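Local coordinates for protein neural-cadherin (Drosophila melanogaster, PDB 3UBF) that mediates calcium-dependent, preferentially homophilic adhesion between cells, here represented by three consecutive cadherin repeats of its ectodomain, at residues A2-E13 with T87-D98. Sequence-based numbering, arbitrary orientation.
With ZN (zinc ion), chain B; CA (calcium ion), chain T.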
# COMPACT_ATOMS: atom_id res chain seq x y z
N ALA A 2 45.76 -11.07 20.32
CA ALA A 2 45.71 -11.53 18.93
C ALA A 2 44.38 -11.19 18.24
O ALA A 2 44.30 -11.15 17.02
CB ALA A 2 45.96 -13.03 18.86
N VAL A 3 43.34 -10.97 19.05
CA VAL A 3 42.00 -10.65 18.56
C VAL A 3 41.67 -9.20 18.91
O VAL A 3 41.79 -8.78 20.06
CB VAL A 3 40.92 -11.61 19.14
CG1 VAL A 3 39.52 -11.17 18.73
CG2 VAL A 3 41.17 -13.04 18.68
N ARG A 4 41.24 -8.45 17.90
CA ARG A 4 40.84 -7.07 18.07
C ARG A 4 39.33 -6.96 18.31
O ARG A 4 38.57 -7.85 17.89
CB ARG A 4 41.21 -6.27 16.83
CG ARG A 4 42.70 -6.04 16.66
CD ARG A 4 42.98 -5.27 15.39
NE ARG A 4 44.42 -5.13 15.17
CZ ARG A 4 44.97 -4.39 14.21
NH1 ARG A 4 44.20 -3.69 13.37
NH2 ARG A 4 46.28 -4.35 14.11
N PRO A 5 38.90 -5.88 18.99
CA PRO A 5 37.48 -5.59 19.17
C PRO A 5 36.74 -5.70 17.84
O PRO A 5 37.21 -5.18 16.82
CB PRO A 5 37.46 -4.13 19.65
CG PRO A 5 38.86 -3.60 19.39
CD PRO A 5 39.72 -4.82 19.60
N THR A 6 35.63 -6.42 17.86
CA THR A 6 34.84 -6.69 16.68
C THR A 6 34.38 -5.38 16.05
O THR A 6 33.84 -4.51 16.73
CB THR A 6 33.64 -7.60 17.03
OG1 THR A 6 34.13 -8.85 17.53
CG2 THR A 6 32.76 -7.86 15.81
N LYS A 7 34.65 -5.23 14.76
CA LYS A 7 34.23 -4.07 14.00
C LYS A 7 32.76 -4.24 13.67
O LYS A 7 32.40 -5.16 12.95
CB LYS A 7 35.05 -3.93 12.71
CG LYS A 7 34.61 -2.80 11.80
CD LYS A 7 34.87 -1.45 12.44
CE LYS A 7 34.89 -0.37 11.38
NZ LYS A 7 34.99 0.98 12.00
N ARG A 8 31.92 -3.37 14.22
CA ARG A 8 30.49 -3.37 13.96
C ARG A 8 30.14 -2.12 13.19
O ARG A 8 30.61 -1.03 13.54
CB ARG A 8 29.69 -3.41 15.26
CG ARG A 8 29.81 -4.72 16.00
CD ARG A 8 29.08 -4.68 17.35
NE ARG A 8 29.06 -5.99 17.99
CZ ARG A 8 28.21 -6.97 17.66
NH1 ARG A 8 27.31 -6.79 16.70
NH2 ARG A 8 28.27 -8.13 18.30
N ILE A 9 29.33 -2.26 12.15
CA ILE A 9 28.98 -1.13 11.32
C ILE A 9 27.71 -1.43 10.54
O ILE A 9 27.48 -2.56 10.10
CB ILE A 9 30.18 -0.73 10.42
CG1 ILE A 9 30.05 0.71 9.93
CG2 ILE A 9 30.40 -1.74 9.30
CD1 ILE A 9 31.34 1.27 9.31
N GLU A 10 26.87 -0.41 10.39
CA GLU A 10 25.57 -0.51 9.75
C GLU A 10 25.57 0.17 8.37
O GLU A 10 25.98 1.33 8.23
CB GLU A 10 24.52 0.14 10.67
CG GLU A 10 23.05 -0.16 10.35
CD GLU A 10 22.10 0.50 11.34
OE1 GLU A 10 22.21 0.23 12.57
OE2 GLU A 10 21.25 1.31 10.91
N PHE A 11 25.13 -0.56 7.36
CA PHE A 11 24.92 -0.01 6.03
C PHE A 11 23.60 -0.50 5.45
O PHE A 11 23.06 -1.53 5.86
CB PHE A 11 26.08 -0.36 5.10
CG PHE A 11 27.32 0.42 5.38
CD1 PHE A 11 28.39 -0.17 6.05
CD2 PHE A 11 27.41 1.77 5.04
CE1 PHE A 11 29.54 0.55 6.34
CE2 PHE A 11 28.56 2.52 5.33
CZ PHE A 11 29.62 1.90 5.99
N THR A 12 23.05 0.25 4.51
CA THR A 12 21.82 -0.17 3.89
C THR A 12 22.15 -1.16 2.79
O THR A 12 23.30 -1.29 2.40
CB THR A 12 21.04 1.02 3.32
OG1 THR A 12 21.78 1.59 2.24
CG2 THR A 12 20.80 2.07 4.40
N GLU A 13 21.15 -1.87 2.31
CA GLU A 13 21.28 -2.70 1.13
C GLU A 13 21.86 -1.89 -0.03
O GLU A 13 22.79 -2.34 -0.70
CB GLU A 13 19.90 -3.27 0.77
CG GLU A 13 19.86 -4.11 -0.47
CD GLU A 13 18.53 -4.79 -0.65
OE1 GLU A 13 17.47 -4.11 -0.76
OE2 GLU A 13 18.55 -6.03 -0.71
N THR A 87 50.62 -12.06 13.75
CA THR A 87 49.46 -11.44 13.09
C THR A 87 48.25 -11.32 14.01
O THR A 87 48.07 -12.09 14.95
CB THR A 87 49.03 -12.25 11.83
OG1 THR A 87 48.45 -13.50 12.23
CG2 THR A 87 50.20 -12.51 10.89
N ASP A 88 47.40 -10.33 13.70
CA ASP A 88 46.16 -10.10 14.43
C ASP A 88 44.96 -10.59 13.65
O ASP A 88 45.06 -10.87 12.45
CB ASP A 88 46.00 -8.62 14.73
CG ASP A 88 46.59 -8.24 16.06
OD1 ASP A 88 47.45 -8.99 16.55
OD2 ASP A 88 46.19 -7.19 16.60
N ASN A 89 43.83 -10.69 14.34
CA ASN A 89 42.57 -11.16 13.78
C ASN A 89 41.45 -10.26 14.25
O ASN A 89 41.40 -9.89 15.42
CB ASN A 89 42.29 -12.60 14.20
CG ASN A 89 43.40 -13.55 13.82
OD1 ASN A 89 43.68 -13.76 12.63
ND2 ASN A 89 44.05 -14.13 14.82
N GLN A 90 40.55 -9.91 13.33
CA GLN A 90 39.41 -9.08 13.70
C GLN A 90 38.15 -9.47 12.94
O GLN A 90 38.14 -9.58 11.71
CB GLN A 90 39.72 -7.61 13.46
CG GLN A 90 38.71 -6.66 14.08
CD GLN A 90 38.83 -5.28 13.52
OE1 GLN A 90 39.38 -5.08 12.45
NE2 GLN A 90 38.29 -4.29 14.24
N ARG A 91 37.09 -9.68 13.71
CA ARG A 91 35.80 -10.00 13.15
C ARG A 91 35.12 -8.71 12.69
O ARG A 91 35.19 -7.68 13.37
CB ARG A 91 34.95 -10.72 14.19
CG ARG A 91 33.73 -11.40 13.65
CD ARG A 91 33.02 -12.12 14.77
NE ARG A 91 31.75 -12.69 14.34
CZ ARG A 91 30.93 -13.39 15.12
NH1 ARG A 91 31.23 -13.63 16.40
NH2 ARG A 91 29.79 -13.85 14.63
N VAL A 92 34.51 -8.76 11.51
CA VAL A 92 33.73 -7.64 11.01
C VAL A 92 32.29 -8.07 10.81
O VAL A 92 32.00 -9.08 10.14
CB VAL A 92 34.32 -7.06 9.70
CG1 VAL A 92 33.65 -5.73 9.36
CG2 VAL A 92 35.82 -6.86 9.82
N ILE A 93 31.38 -7.31 11.42
CA ILE A 93 29.94 -7.56 11.29
C ILE A 93 29.29 -6.31 10.73
O ILE A 93 29.13 -5.32 11.44
CB ILE A 93 29.27 -7.91 12.66
CG1 ILE A 93 30.08 -8.98 13.42
CG2 ILE A 93 27.84 -8.40 12.44
CD1 ILE A 93 29.46 -9.39 14.77
N ILE A 94 28.94 -6.36 9.45
CA ILE A 94 28.20 -5.28 8.83
C ILE A 94 26.73 -5.62 8.96
O ILE A 94 26.25 -6.53 8.30
CB ILE A 94 28.54 -5.14 7.33
CG1 ILE A 94 30.03 -4.85 7.11
CG2 ILE A 94 27.67 -4.05 6.68
CD1 ILE A 94 30.50 -5.15 5.68
N LEU A 95 26.03 -4.92 9.84
CA LEU A 95 24.58 -5.05 9.89
C LEU A 95 23.99 -4.36 8.66
O LEU A 95 24.20 -3.16 8.48
CB LEU A 95 24.02 -4.43 11.17
CG LEU A 95 22.51 -4.62 11.34
CD1 LEU A 95 22.13 -6.09 11.54
CD2 LEU A 95 21.96 -3.74 12.47
N VAL A 96 23.27 -5.11 7.82
CA VAL A 96 22.66 -4.59 6.59
C VAL A 96 21.19 -4.27 6.81
O VAL A 96 20.41 -5.11 7.29
CB VAL A 96 22.81 -5.57 5.40
CG1 VAL A 96 22.13 -5.04 4.12
CG2 VAL A 96 24.28 -5.88 5.14
N LYS A 97 20.81 -3.04 6.48
CA LYS A 97 19.44 -2.59 6.62
C LYS A 97 18.74 -2.59 5.27
O LYS A 97 19.23 -2.01 4.30
CB LYS A 97 19.41 -1.19 7.26
CG LYS A 97 18.83 -1.14 8.69
CD LYS A 97 19.41 -2.20 9.64
CE LYS A 97 18.77 -2.11 11.05
NZ LYS A 97 17.26 -2.18 11.07
N ASP A 98 17.62 -3.29 5.20
CA ASP A 98 16.77 -3.29 4.02
C ASP A 98 15.82 -2.10 4.14
O ASP A 98 14.80 -2.19 4.83
CB ASP A 98 15.99 -4.61 3.97
CG ASP A 98 15.38 -4.87 2.62
OD1 ASP A 98 15.57 -4.04 1.70
OD2 ASP A 98 14.70 -5.91 2.47
ZN ZN B . 14.36 -5.96 0.49
CA CA T . 16.59 -6.87 -1.71
O HOH W 1 15.10 -5.15 -0.64
O HOH W 2 17.65 -5.95 -3.51
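Asp88 OD2 meets the Arg4 guanidinium at its edge, close to the plane, the two flat groups 82° apart; Ile93 CD1 lies over one face of the Arg8 guanidinium, and Ile94 CG2 meets the Phe11 ring at its edge. These groups ornament a classic feature of the cadherin fold, the parallel pairing of the first strand, 3-12, with the last, 88-97, at the margin of a Greek-key β-sandwich. From Lys7 onward the ladder is regular, Ile93 N reaching Lys7 O at 2.8 Å and Lys97 N closing on Phe11 O. Around Pro5 the register slips by one residue, and a side chain steps in where the backbone pairing is interrupted: Gln90 NE2 donates to Pro5 O at 2.9 Å, nearly straight (169°) and in the amide plane. Gln90 can do this because its CG stands anti to the backbone N (chi1 -167°) and the chain continues extended. Nearby, Arg4 NE binds the anti lone pair of Asp88 OD2 at 3.1 Å, while its NH2 pairs with Glu33. A leucine in place of Arg4 would probably leave both carboxylates without their cationic mate. Ile9, Phe11 and Ile94 face the sandwich interior, where Phe24 packs on both isoleucines; Ile9 CG2 rests 3.8 Å from Ile94 CG1. At the far end the strands deliver acidic ligands to the junction with the second repeat: Glu13 OE2 binds calcium with Glu61 and Asp138, and Asp98 binds zinc with Glu61 and Asp136. Glu13 OE1 accepts a hydrogen bond at 2.6 Å from a water that also coordinates the calcium at 2.5 Å.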